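Local coordinates for plasmin and fibronectin-binding protein A (Streptococcus pneumoniae, PDB 4MR0) that acts as a fibronectin-dependent surface adhesin and invasin of the pneumococcus, binding human fibronectin, plasmin, plasminogen and serum albumin, at residues I184-K187 / N188-S191; A134-D137 / A138-A141; A115-V118 / K119-G122; M374-A377 / G378-T382. One frame throughout, in Å; residues are numbered along the deposited sequence.

Interaction 1 of 4, residues I184-K187 / N188-S191. With MN (manganese (II) ion), chain F.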
# COMPACT_ATOMS: atom_id res chain seq x y z
N ILE A 184 -22.78 -3.80 -7.26
CA ILE A 184 -22.33 -4.86 -8.15
C ILE A 184 -22.25 -6.17 -7.36
O ILE A 184 -21.31 -6.39 -6.60
CB ILE A 184 -20.96 -4.52 -8.76
CG1 ILE A 184 -21.00 -3.10 -9.33
CG2 ILE A 184 -20.61 -5.50 -9.87
CD1 ILE A 184 -19.63 -2.53 -9.68
N ASN A 185 -23.25 -7.03 -7.55
CA ASN A 185 -23.33 -8.30 -6.85
C ASN A 185 -23.52 -9.42 -7.87
O ASN A 185 -24.62 -9.96 -8.04
CB ASN A 185 -24.51 -8.25 -5.86
CG ASN A 185 -24.70 -9.54 -5.10
OD1 ASN A 185 -23.76 -10.09 -4.51
ND2 ASN A 185 -25.93 -10.05 -5.10
N ILE A 186 -22.42 -9.76 -8.55
CA ILE A 186 -22.42 -10.77 -9.60
C ILE A 186 -21.47 -11.92 -9.28
O ILE A 186 -20.32 -11.72 -8.89
CB ILE A 186 -22.02 -10.11 -10.94
CG1 ILE A 186 -22.97 -8.94 -11.24
CG2 ILE A 186 -22.08 -11.11 -12.08
CD1 ILE A 186 -22.55 -8.08 -12.42
N LYS A 187 -21.97 -13.14 -9.45
CA LYS A 187 -21.20 -14.36 -9.18
C LYS A 187 -20.02 -14.51 -10.14
O LYS A 187 -20.14 -14.25 -11.33
CB LYS A 187 -22.13 -15.57 -9.33
CG LYS A 187 -21.53 -16.88 -8.88
CD LYS A 187 -21.44 -16.95 -7.37
CE LYS A 187 -20.84 -18.26 -6.92
NZ LYS A 187 -20.79 -18.34 -5.44
N ASN A 188 -18.87 -14.95 -9.62
CA ASN A 188 -17.68 -15.17 -10.45
C ASN A 188 -17.37 -13.90 -11.25
O ASN A 188 -16.95 -13.98 -12.41
CB ASN A 188 -17.95 -16.33 -11.41
CG ASN A 188 -16.70 -16.83 -12.11
OD1 ASN A 188 -16.75 -17.27 -13.26
ND2 ASN A 188 -15.57 -16.78 -11.42
N HIS A 189 -17.56 -12.75 -10.62
CA HIS A 189 -17.38 -11.47 -11.30
C HIS A 189 -16.83 -10.42 -10.32
O HIS A 189 -17.17 -10.42 -9.14
CB HIS A 189 -18.76 -11.06 -11.83
CG HIS A 189 -18.77 -9.87 -12.73
ND1 HIS A 189 -18.52 -8.59 -12.28
CD2 HIS A 189 -19.11 -9.75 -14.04
CE1 HIS A 189 -18.70 -7.73 -13.27
NE2 HIS A 189 -19.07 -8.41 -14.35
N PRO A 190 -15.97 -9.52 -10.81
CA PRO A 190 -15.43 -8.50 -9.90
C PRO A 190 -16.50 -7.52 -9.42
O PRO A 190 -17.52 -7.33 -10.08
CB PRO A 190 -14.34 -7.83 -10.74
CG PRO A 190 -14.81 -8.02 -12.15
CD PRO A 190 -15.33 -9.43 -12.14
N SER A 191 -16.26 -6.92 -8.26
CA SER A 191 -17.18 -5.95 -7.70
C SER A 191 -16.36 -4.69 -7.46
O SER A 191 -16.13 -4.28 -6.32
CB SER A 191 -17.78 -6.47 -6.38
OG SER A 191 -18.75 -5.57 -5.86
MN MN F . -20.18 -7.81 -16.30
O HOH W 1 -19.60 -9.03 -8.47
O HOH W 2 -18.05 -12.52 -7.39
O HOH W 3 -21.73 -9.61 -16.13
O HOH W 4 -21.05 -7.16 -18.29
O HOH W 5 -18.93 -5.80 -16.58
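Ile186 lies alongside His189 and lays its CD1 methyl over one face of the imidazole, a CH-pi contact in which CD1 stands 3.9 Å from the centroid of the His189 ring and only 6° off its normal. The isoleucine's other branch, CG2, presses on the root of the same side chain, 3.3 Å from His189 CB. One residue thus lines the histidine from CB to the ring. The rotation of the ring is fixed at both nitrogens: ND1 donates to Pro190 O at 2.7 Å, nearly in the ring plane and on a lone pair of that carbonyl, which leaves NE2 to bind manganese at 2.3 Å. Three waters, Glu162 and Thr200 complete the metal's shell. The chain doubles back here through a type II beta turn from Ile186 to His189. Farther from the turn, Ser191 reaches across with its hydroxyl turned opposite its own nitrogen (chi1 -176°), and OG donates to Ile184 O at 2.8 Å in the carbonyl plane. Between the two arms sits a water that accepts from Ile186 N and donates to His189 O. The loop leads from strand 178-182 to strand 191-192; Asn182 bonds to both Ile184 N and Ser191 OG, Phe199 meets the histidine ring edge-to-face, and the backbone of Ser191 pairs with Gly244 in strand 243-252.

Interaction 2 of 4, residues A134-D137 / A138-A141; sequences AIQD and AIDA
Gln136 and Asp140 stand one helical turn apart on helix 132-143, and their side chains meet along its flank, the CG methylene of Gln136 lying 3.9 Å from Asp140 OD2. The Gln136 chain leaves trans to its nitrogen (chi1 -167°) and then bends at chi2, which carries it forward along the helix, toward the aspartate. The backbones of the pair are joined as well by an i to i+4 bond, Asp140 N donating to Gln136 O at 2.8 Å. Asp137 makes its main contact through the chain: its carbonyl oxygen receives Ala141 N at 3.0 Å, and Ala141 CB rests 3.5 Å from that same Asp137 O. Ala138 N bonds in turn to Ala134 O at 3.0 Å, while Ala138 CB lies 3.4 Å from Ile135 O and touches Val151 outside the helix. On another flank Ile135 CG2 touches Ile139 CD1 at 4.1 Å, and the two isoleucines pack against Val164 of strand 164-165. The chemistry is thus divided by side: small and branched apolar groups settle the helix on the strands, while the acids keep to its more open flank. There Asp137 OD1 and Asp140 OD2 are 4.7 Å apart, a closeness of like charge that the salt bridge from Asp140 OD1 to Lys167 probably eases.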
# COMPACT_ATOMS: atom_id res chain seq x y z
N ALA A 134 -26.96 5.97 -16.65
CA ALA A 134 -27.00 7.42 -16.71
C ALA A 134 -25.58 7.98 -16.54
O ALA A 134 -25.16 8.88 -17.27
CB ALA A 134 -27.91 7.98 -15.62
N ILE A 135 -24.86 7.44 -15.57
CA ILE A 135 -23.49 7.85 -15.30
C ILE A 135 -22.60 7.54 -16.51
O ILE A 135 -21.81 8.37 -16.94
CB ILE A 135 -22.94 7.14 -14.03
CG1 ILE A 135 -23.74 7.60 -12.81
CG2 ILE A 135 -21.45 7.44 -13.85
CD1 ILE A 135 -23.57 6.72 -11.58
N GLN A 136 -22.75 6.35 -17.08
CA GLN A 136 -21.94 5.98 -18.23
C GLN A 136 -22.22 6.89 -19.43
O GLN A 136 -21.30 7.29 -20.14
CB GLN A 136 -22.20 4.52 -18.62
CG GLN A 136 -21.18 3.95 -19.61
CD GLN A 136 -19.75 3.99 -19.07
OE1 GLN A 136 -18.92 4.79 -19.52
NE2 GLN A 136 -19.46 3.14 -18.10
N ASP A 137 -23.49 7.22 -19.64
CA ASP A 137 -23.86 8.10 -20.76
C ASP A 137 -23.24 9.48 -20.57
O ASP A 137 -22.83 10.13 -21.53
CB ASP A 137 -25.38 8.23 -20.88
CG ASP A 137 -26.06 6.90 -21.18
OD1 ASP A 137 -25.44 6.06 -21.86
OD2 ASP A 137 -27.22 6.71 -20.75
N ALA A 138 -23.17 9.93 -19.32
CA ALA A 138 -22.58 11.23 -19.02
C ALA A 138 -21.11 11.19 -19.39
O ALA A 138 -20.60 12.08 -20.06
CB ALA A 138 -22.75 11.55 -17.54
N ILE A 139 -20.42 10.14 -18.93
CA ILE A 139 -19.01 9.98 -19.21
C ILE A 139 -18.75 9.88 -20.71
O ILE A 139 -17.85 10.53 -21.24
CB ILE A 139 -18.45 8.71 -18.51
CG1 ILE A 139 -18.47 8.91 -16.99
CG2 ILE A 139 -17.04 8.42 -18.98
CD1 ILE A 139 -18.10 7.68 -16.21
N ASP A 140 -19.55 9.06 -21.39
CA ASP A 140 -19.40 8.89 -22.84
C ASP A 140 -19.52 10.20 -23.60
O ASP A 140 -18.77 10.46 -24.53
CB ASP A 140 -20.42 7.88 -23.36
CG ASP A 140 -20.12 6.46 -22.92
OD1 ASP A 140 -19.05 6.24 -22.32
OD2 ASP A 140 -20.95 5.56 -23.18
N ALA A 141 -20.48 11.03 -23.20
CA ALA A 141 -20.67 12.32 -23.85
C ALA A 141 -19.48 13.24 -23.56
O ALA A 141 -19.01 13.95 -24.45
CB ALA A 141 -21.96 12.98 -23.36

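Interaction 3 of 4, residues A115-V118 / K119-G122; sequences ALSV and KDYG
Leu116 meets Tyr121 at the phenol end, its CD1 methyl 3.3 Å from Tyr121 OH while its CB lies near the plane of the ring, beyond the CE1 edge. The next residue, Ser117, ties down the turn: with chi1 at 170° its OG points forward along the chain and accepts Lys119 N at 3.1 Å, an ST turn. Its carbonyl serves too, taking Asp120 N at 2.9 Å from well above the carbonyl plane, and the same oxygen lies at the edge of the Tyr121 ring, 3.5 Å from CD1. Asp120 returns toward the serine, OD1 standing 3.3 Å from Ser117 CB. With these bonds the short strand 116-117 passes directly into a 3-10 turn, at the start of the parallel beta-helix of the pectate lyase-like kind; the strand pairs with 150-153, and helix 132-143 follows in the chain. Val118 carries the turn onward, its O receiving Tyr121 N at 3.2 Å, again from above the carbonyl plane, while its side chain faces inward onto Val151, Phe153 and Tyr158. The Tyr121 side chain touches the helix at Ala141. Gly122 N bonds to Lys119 O, and at a phi of 103° a CB would jam against the preceding carbonyl oxygen, which calls for glycine.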
# COMPACT_ATOMS: atom_id res chain seq x y z
N ALA A 115 -20.12 21.84 -17.05
CA ALA A 115 -19.92 20.44 -16.67
C ALA A 115 -21.27 19.73 -16.79
O ALA A 115 -22.30 20.26 -16.36
CB ALA A 115 -19.40 20.33 -15.23
N LEU A 116 -21.27 18.53 -17.35
CA LEU A 116 -22.50 17.78 -17.51
C LEU A 116 -22.88 17.15 -16.19
O LEU A 116 -22.02 16.60 -15.50
CB LEU A 116 -22.33 16.66 -18.55
CG LEU A 116 -21.61 17.00 -19.86
CD1 LEU A 116 -21.46 15.72 -20.67
CD2 LEU A 116 -22.39 18.05 -20.65
N SER A 117 -24.16 17.23 -15.82
CA SER A 117 -24.62 16.62 -14.59
C SER A 117 -25.10 15.21 -14.93
O SER A 117 -25.73 15.01 -15.96
CB SER A 117 -25.77 17.41 -13.98
OG SER A 117 -26.36 16.70 -12.91
N VAL A 118 -24.79 14.24 -14.08
CA VAL A 118 -25.24 12.88 -14.35
C VAL A 118 -26.77 12.81 -14.30
O VAL A 118 -27.37 11.86 -14.78
CB VAL A 118 -24.66 11.88 -13.33
CG1 VAL A 118 -23.16 11.71 -13.55
CG2 VAL A 118 -24.94 12.37 -11.91
N LYS A 119 -27.38 13.84 -13.70
CA LYS A 119 -28.84 13.90 -13.61
C LYS A 119 -29.42 14.18 -15.00
O LYS A 119 -30.56 13.80 -15.30
CB LYS A 119 -29.27 15.01 -12.64
CG LYS A 119 -28.66 14.91 -11.26
CD LYS A 119 -29.06 13.62 -10.56
CE LYS A 119 -30.30 13.79 -9.70
NZ LYS A 119 -30.00 14.57 -8.46
N ASP A 120 -28.62 14.83 -15.83
CA ASP A 120 -29.02 15.16 -17.19
C ASP A 120 -29.34 13.91 -17.99
O ASP A 120 -30.04 13.97 -19.01
CB ASP A 120 -27.91 15.93 -17.90
CG ASP A 120 -27.73 17.33 -17.37
OD1 ASP A 120 -28.17 17.60 -16.23
OD2 ASP A 120 -27.13 18.16 -18.09
N TYR A 121 -28.82 12.77 -17.54
CA TYR A 121 -29.03 11.52 -18.25
C TYR A 121 -29.91 10.51 -17.54
O TYR A 121 -29.91 9.33 -17.89
CB TYR A 121 -27.68 10.91 -18.61
CG TYR A 121 -26.79 11.87 -19.36
CD1 TYR A 121 -26.06 12.85 -18.68
CD2 TYR A 121 -26.72 11.84 -20.76
CE1 TYR A 121 -25.28 13.77 -19.37
CE2 TYR A 121 -25.94 12.76 -21.46
CZ TYR A 121 -25.22 13.72 -20.75
OH TYR A 121 -24.45 14.64 -21.43
N GLY A 122 -30.65 10.96 -16.53
CA GLY A 122 -31.54 10.06 -15.83
C GLY A 122 -31.11 9.55 -14.47
O GLY A 122 -31.83 8.77 -13.85

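Interaction 4 of 4, residues M374-A377 / G378-T382; sequences MMYA and GVRFT
Tyr376 overlaps the guanidinium end of Arg380, its CE2 atom sitting over one face of that group, 3.3 Å from Arg380 NE and equally close to Arg380 CD. The two flat groups are not stacked: their planes are turned 47° against each other, and the side chains cross at a slant, with the CE2 corner of the ring doing most of the touching. The phenol oxygen follows the same path, Tyr376 OH lying 3.6 Å from Arg380 NE. Both conformations favour the meeting. A chi1 of -173° sets the Tyr376 ring across from its own nitrogen, which directs it along the chain toward the strand. Arg380 is fully extended from CG to NE, and only at the last torsion, chi4 -85°, does the guanidinium turn out of line to offer its face. Nearer the backbone, Ala377 CB lies 4.0 Å from Arg380 CB. Met374 brings only CG near, 4.3 Å from Gly378 CA, before its thioether end leads away.

The contact spans a corner at Gly378 and Val379, where the chain changes face. At the corner Val379 packs on Ile366, Phe371 and Ile389, whereas Tyr376 and Arg380 both lie against Asn414 of strand 410-415. Backbone bonds from Ala377 to Val346 and Ala348, and from Tyr376 to Ala411, join this stretch to the coils before and after it. Such a corner between two faces built of parallel strands, within the third PbH1 repeat, is characteristic of the right-handed parallel beta-helix.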
# COMPACT_ATOMS: atom_id res chain seq x y z
N MET A 374 -2.91 0.08 11.09
CA MET A 374 -3.09 -0.97 10.09
C MET A 374 -2.83 -2.31 10.79
O MET A 374 -2.07 -2.38 11.75
CB MET A 374 -2.11 -0.81 8.93
CG MET A 374 -2.69 -0.11 7.68
SD MET A 374 -3.25 1.59 7.83
CE MET A 374 -4.91 1.35 8.58
N MET A 375 -3.47 -3.37 10.30
CA MET A 375 -3.32 -4.70 10.89
C MET A 375 -1.98 -5.36 10.58
O MET A 375 -1.44 -6.10 11.41
CB MET A 375 -4.47 -5.60 10.43
CG MET A 375 -4.39 -7.03 10.95
SD MET A 375 -5.75 -8.05 10.30
CE MET A 375 -5.01 -8.72 8.91
N TYR A 376 -1.43 -5.09 9.40
CA TYR A 376 -0.18 -5.73 9.02
C TYR A 376 0.94 -4.77 8.64
O TYR A 376 2.10 -4.97 9.04
CB TYR A 376 -0.43 -6.71 7.87
CG TYR A 376 0.76 -7.55 7.49
CD1 TYR A 376 1.61 -8.07 8.47
CD2 TYR A 376 1.02 -7.86 6.16
CE1 TYR A 376 2.69 -8.87 8.13
CE2 TYR A 376 2.10 -8.67 5.81
CZ TYR A 376 2.93 -9.17 6.80
OH TYR A 376 4.00 -9.97 6.47
N ALA A 377 0.60 -3.73 7.89
CA ALA A 377 1.62 -2.78 7.46
C ALA A 377 1.03 -1.56 6.79
O ALA A 377 -0.04 -1.62 6.18
CB ALA A 377 2.58 -3.47 6.51
N GLY A 378 1.72 -0.44 6.91
CA GLY A 378 1.26 0.77 6.24
C GLY A 378 1.72 0.64 4.80
O GLY A 378 0.97 0.93 3.86
N VAL A 379 2.95 0.17 4.63
CA VAL A 379 3.56 0.00 3.32
C VAL A 379 4.33 -1.32 3.25
O VAL A 379 5.23 -1.55 4.05
CB VAL A 379 4.56 1.17 3.03
CG1 VAL A 379 5.22 0.98 1.68
CG2 VAL A 379 3.82 2.50 3.10
N ARG A 380 3.96 -2.18 2.31
CA ARG A 380 4.63 -3.47 2.15
C ARG A 380 4.70 -3.80 0.67
O ARG A 380 3.69 -3.76 -0.04
CB ARG A 380 3.87 -4.57 2.90
CG ARG A 380 4.39 -5.98 2.62
CD ARG A 380 3.76 -6.98 3.57
NE ARG A 380 4.20 -8.36 3.31
CZ ARG A 380 3.65 -9.17 2.42
NH1 ARG A 380 2.63 -8.76 1.67
NH2 ARG A 380 4.11 -10.41 2.28
N PHE A 381 5.90 -4.13 0.19
CA PHE A 381 6.05 -4.42 -1.23
C PHE A 381 7.29 -5.23 -1.58
O PHE A 381 8.27 -5.26 -0.83
CB PHE A 381 6.11 -3.10 -2.01
CG PHE A 381 7.26 -2.21 -1.59
CD1 PHE A 381 7.14 -1.36 -0.49
CD2 PHE A 381 8.48 -2.26 -2.26
CE1 PHE A 381 8.22 -0.57 -0.06
CE2 PHE A 381 9.57 -1.48 -1.84
CZ PHE A 381 9.43 -0.63 -0.74
N THR A 382 7.24 -5.87 -2.74
CA THR A 382 8.36 -6.62 -3.29
C THR A 382 8.35 -6.27 -4.78
O THR A 382 7.28 -6.18 -5.38
CB THR A 382 8.21 -8.17 -3.14
OG1 THR A 382 9.35 -8.82 -3.74
CG2 THR A 382 6.94 -8.67 -3.83

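From the N terminus the order is interaction 3, interaction 2, interaction 1 and interaction 4. All four are local, each between adjoining segments, so they run in series and none nests in or crosses another. Only interactions 3 and 2 touch: the 3-10 turn after strand 116-117 packs on helix 132-143, Ala134 CB lying 3.3 Å from Tyr121 O, and together they belong to the N-terminal end of the beta-helix. Interaction 1 closes the loop between strands 178-182 and 191-192 at a manganese site, its centre about 22 Å from that of interaction 2. Interaction 4 turns a corner in a middle coil, near the centre of the chain and about 27 Å, between centres, from interaction 1.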